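Local coordinates for protein methionine gamma-lyase (Trichomonas vaginalis, PDB 1PFF) that belongs to the Cys/Met metabolism family of PLP-dependent enzymes, sharing the aminotransferase-type fold and forming a four-chain assembly, at residues R110-K113 and D114-V117; D185-L188 and I189-T193. All coordinates share one frame; numbering follows the deposited sequence.

Contact 1. Residues R110-K113 and D114-V117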
loop_
_atom_site.group_PDB
_atom_site.type_symbol
_atom_site.label_atom_id
_atom_site.label_comp_id
_atom_site.label_asym_id
_atom_site.label_seq_id
_atom_site.Cartn_x
_atom_site.Cartn_y
_atom_site.Cartn_z
ATOM N N ARG A 110 2.452 22.588 38.773
ATOM C CA ARG A 110 2.496 24.051 38.691
ATOM C C ARG A 110 3.018 24.728 39.970
ATOM O O ARG A 110 3.106 25.959 40.025
ATOM C CB ARG A 110 1.134 24.645 38.281
ATOM C CG ARG A 110 0.635 24.230 36.889
ATOM C CD ARG A 110 1.587 24.480 35.721
ATOM N NE ARG A 110 1.085 23.801 34.523
ATOM C CZ ARG A 110 1.795 23.019 33.718
ATOM N NH1 ARG A 110 3.085 22.803 33.941
ATOM N NH2 ARG A 110 1.201 22.444 32.675
ATOM N N LYS A 111 3.359 23.933 40.988
ATOM C CA LYS A 111 4.059 24.454 42.171
ATOM C C LYS A 111 5.490 24.873 41.817
ATOM O O LYS A 111 6.225 25.392 42.657
ATOM C CB LYS A 111 4.062 23.438 43.317
ATOM C CG LYS A 111 2.680 23.081 43.866
ATOM C CD LYS A 111 2.071 24.203 44.673
ATOM C CE LYS A 111 0.576 23.986 44.849
ATOM N NZ LYS A 111 0.277 22.809 45.711
ATOM N N GLN A 112 5.864 24.653 40.558
ATOM C CA GLN A 112 7.105 25.181 40.007
ATOM C C GLN A 112 6.897 25.521 38.539
ATOM O O GLN A 112 6.161 24.837 37.828
ATOM C CB GLN A 112 8.212 24.148 40.139
ATOM C CG GLN A 112 9.604 24.712 40.255
ATOM C CD GLN A 112 10.558 23.695 40.842
ATOM O OE1 GLN A 112 10.530 23.436 42.049
ATOM N NE2 GLN A 112 11.377 23.091 39.992
ATOM N N LYS A 113 7.559 26.578 38.090
ATOM C CA LYS A 113 7.424 27.026 36.717
ATOM C C LYS A 113 8.117 26.083 35.751
ATOM O O LYS A 113 9.072 25.389 36.112
ATOM C CB LYS A 113 8.036 28.416 36.555
ATOM C CG LYS A 113 7.202 29.551 37.109
ATOM C CD LYS A 113 7.917 30.861 36.855
ATOM C CE LYS A 113 6.934 31.978 36.559
ATOM N NZ LYS A 113 7.623 33.292 36.558
ATOM N N ASP A 114 7.645 26.109 34.509
ATOM C CA ASP A 114 8.319 25.479 33.373
ATOM C C ASP A 114 8.519 23.975 33.495
ATOM O O ASP A 114 9.574 23.434 33.148
ATOM C CB ASP A 114 9.650 26.170 33.099
ATOM C CG ASP A 114 9.495 27.663 32.904
ATOM O OD1 ASP A 114 8.478 28.095 32.303
ATOM O OD2 ASP A 114 10.329 28.480 33.337
ATOM N N ILE A 115 7.502 23.298 33.998
ATOM C CA ILE A 115 7.514 21.855 33.965
ATOM C C ILE A 115 6.563 21.420 32.850
ATOM O O ILE A 115 5.472 21.982 32.708
ATOM C CB ILE A 115 7.132 21.290 35.363
ATOM C CG1 ILE A 115 8.225 21.667 36.375
ATOM C CG2 ILE A 115 6.935 19.771 35.308
ATOM C CD1 ILE A 115 7.933 21.293 37.782
ATOM N N LEU A 116 7.004 20.474 32.025
ATOM C CA LEU A 116 6.137 19.867 31.029
ATOM C C LEU A 116 5.467 18.640 31.629
ATOM O O LEU A 116 6.136 17.683 32.059
ATOM C CB LEU A 116 6.919 19.480 29.764
ATOM C CG LEU A 116 7.415 20.641 28.898
ATOM C CD1 LEU A 116 8.519 20.166 27.968
ATOM C CD2 LEU A 116 6.279 21.294 28.106
ATOM N N VAL A 117 4.146 18.690 31.672
ATOM C CA VAL A 117 3.352 17.550 32.093
ATOM C C VAL A 117 2.987 16.791 30.834
ATOM O O VAL A 117 2.399 17.358 29.906
ATOM C CB VAL A 117 2.083 17.970 32.848
ATOM C CG1 VAL A 117 1.310 16.731 33.357
ATOM C CG2 VAL A 117 2.439 18.921 34.010
HETATM O O HOH W 1 5.074 24.294 35.454
#
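The guanidinium of R110 reaches back over the loop that joins helix 102-109 to strand 116-120, an alpha-to-beta connection of the seven-stranded sheet, and meets the backbone of I115. NH1 of R110 donates to O of I115 at 2.8 Å, with an N-H...O angle of 139°; the acceptor lies close to the guanidinium plane, at its edge, while the donor is tilted from the plane of the carbonyl. A bend at chi2 (-54°) brings the arginine chain round toward I115, although its CB sets out away from 114-117. Farther along, the planar group crosses V117 at a slant, with CG2 of V117 3.9 Å from NH1 of R110. Beyond the segments, NH2 of R110 forms a salt bridge with D137, so the group is held at two nitrogens. I115 turns its CD1 toward Q112, meeting CB of that residue at 3.7 Å; the amide end of Q112 is engaged by the backbone O of K81. D114 takes a left-handed backbone conformation (phi 60°) two residues before the strand begins. One water bridges the bend: it accepts from NH1 of R110 and from N of I115, and donates to O of Q112 at 2.7 Å.

Contact 2. Residues D185-L188 and I189-T193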
loop_
_atom_site.group_PDB
_atom_site.type_symbol
_atom_site.label_atom_id
_atom_site.label_comp_id
_atom_site.label_asym_id
_atom_site.label_seq_id
_atom_site.Cartn_x
_atom_site.Cartn_y
_atom_site.Cartn_z
ATOM N N ASP A 185 1.042 3.685 6.750
ATOM C CA ASP A 185 0.454 3.545 8.075
ATOM C C ASP A 185 -0.359 4.796 8.404
ATOM O O ASP A 185 -1.473 4.691 8.907
ATOM C CB ASP A 185 1.536 3.269 9.128
ATOM C CG ASP A 185 2.084 1.847 9.046
ATOM O OD1 ASP A 185 2.687 1.376 10.022
ATOM O OD2 ASP A 185 1.956 1.114 8.053
ATOM N N ALA A 186 0.185 5.968 8.078
ATOM C CA ALA A 186 -0.495 7.242 8.326
ATOM C C ALA A 186 -1.847 7.312 7.623
ATOM O O ALA A 186 -2.828 7.781 8.195
ATOM C CB ALA A 186 0.378 8.404 7.893
ATOM N N TRP A 187 -1.886 6.850 6.376
ATOM C CA TRP A 187 -3.119 6.859 5.598
ATOM C C TRP A 187 -4.170 5.961 6.257
ATOM O O TRP A 187 -5.310 6.387 6.467
ATOM C CB TRP A 187 -2.831 6.446 4.150
ATOM C CG TRP A 187 -4.042 6.085 3.366
ATOM C CD1 TRP A 187 -5.071 6.911 3.011
ATOM C CD2 TRP A 187 -4.364 4.795 2.847
ATOM N NE1 TRP A 187 -6.014 6.209 2.298
ATOM C CE2 TRP A 187 -5.604 4.908 2.181
ATOM C CE3 TRP A 187 -3.724 3.545 2.871
ATOM C CZ2 TRP A 187 -6.220 3.824 1.546
ATOM C CZ3 TRP A 187 -4.336 2.463 2.239
ATOM C CH2 TRP A 187 -5.574 2.613 1.585
ATOM N N LEU A 188 -3.766 4.740 6.607
ATOM C CA LEU A 188 -4.615 3.791 7.331
ATOM C C LEU A 188 -5.116 4.330 8.667
ATOM O O LEU A 188 -6.276 4.118 9.028
ATOM C CB LEU A 188 -3.880 2.461 7.553
ATOM C CG LEU A 188 -3.764 1.508 6.358
ATOM C CD1 LEU A 188 -2.970 0.250 6.718
ATOM C CD2 LEU A 188 -5.145 1.147 5.802
ATOM N N ILE A 189 -4.242 5.024 9.399
ATOM C CA ILE A 189 -4.633 5.630 10.672
ATOM C C ILE A 189 -5.678 6.716 10.439
ATOM O O ILE A 189 -6.665 6.797 11.180
ATOM C CB ILE A 189 -3.406 6.214 11.428
ATOM C CG1 ILE A 189 -2.336 5.143 11.674
ATOM C CG2 ILE A 189 -3.830 6.849 12.751
ATOM C CD1 ILE A 189 -2.793 3.982 12.505
ATOM N N THR A 190 -5.448 7.542 9.412
ATOM C CA THR A 190 -6.380 8.602 9.019
ATOM C C THR A 190 -7.777 8.037 8.736
ATOM O O THR A 190 -8.774 8.632 9.124
ATOM C CB THR A 190 -5.843 9.384 7.783
ATOM O OG1 THR A 190 -4.676 10.127 8.158
ATOM C CG2 THR A 190 -6.818 10.478 7.344
ATOM N N ARG A 191 -7.829 6.889 8.066
ATOM C CA ARG A 191 -9.094 6.208 7.782
ATOM C C ARG A 191 -9.702 5.642 9.067
ATOM O O ARG A 191 -10.928 5.653 9.249
ATOM C CB ARG A 191 -8.891 5.100 6.752
ATOM C CG ARG A 191 -8.455 5.588 5.359
ATOM C CD ARG A 191 -9.242 6.788 4.811
ATOM N NE ARG A 191 -10.574 6.411 4.325
ATOM C CZ ARG A 191 -11.402 7.224 3.669
ATOM N NH1 ARG A 191 -11.056 8.478 3.399
ATOM N NH2 ARG A 191 -12.588 6.783 3.280
ATOM N N GLY A 192 -8.833 5.159 9.952
ATOM C CA GLY A 192 -9.221 4.708 11.273
ATOM C C GLY A 192 -9.979 5.728 12.100
ATOM O O GLY A 192 -10.852 5.344 12.865
ATOM N N THR A 193 -9.677 7.021 11.946
ATOM C CA THR A 193 -10.347 8.059 12.745
ATOM C C THR A 193 -11.839 8.128 12.459
ATOM O O THR A 193 -12.602 8.610 13.286
ATOM C CB THR A 193 -9.729 9.467 12.543
ATOM O OG1 THR A 193 -9.896 9.883 11.180
ATOM C CG2 THR A 193 -8.203 9.452 12.785
#
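I189 and D185 open this worked example of alpha-helical i to i+4 pairing, two and a half turns near the start of the long helix 183-216. N of I189 donates to O of D185 at 2.8 Å, nearly in line with the carbonyl bond, and the side chain of I189 packs on L3 of helix 2-11 and on the loop residues I147, N148 and V153.

At T190 the grip is doubled. Its N bonds to O of A186 at 2.9 Å, and its OG1 donates to that same oxygen at 3.0 Å from the other face of the carbonyl plane. Chi1 of -68° sets the hydroxyl beside the backbone N, facing back down the helix, and OG1 stands above the carbonyl plane, 35° out of it.

R191 follows, with N bonded to O of W187 at 3.0 Å. Its CG lies 3.9 Å above one face of the W187 ring, offset toward the rim, close to NE1; bends at chi2 and chi3 leave ring and guanidinium planes 31° apart. The charged end continues to another copy of the protein, where NH2 of R191 bonds to O of H150 of the second subunit.

G192 bonds through N to O of L188 at 2.9 Å, and T193 closes the segment with OG1 donating to O of T190 at 2.7 Å. The chemistry thus implies a division of labour: the hydroxyl of T190 adds a second bond to O of A186 and that of T193 bonds to O of T190, while the aliphatic stem of R191 rests on tryptophan and its guanidinium bonds across to the second subunit.

How the contacts relate
Contact 1 comes first along the chain and contact 2 follows, and the two stand well apart: their centres are 34 Å from each other and their nearest atoms about 21 Å, without touching. Contact 1 leads into strand 116-120, an inner strand of the seven-stranded sheet, between strands 138-142 and 84-90. Contact 2 belongs to helix 183-216, which comes after that sheet in sequence and before the strands of the five-stranded one. Their surroundings differ: no other chain of the assembly touches contact 1, whereas contact 2 meets two neighbouring subunits, so one illustrates local chain reversal and the other a stretch of helix shared with the tetramer interface.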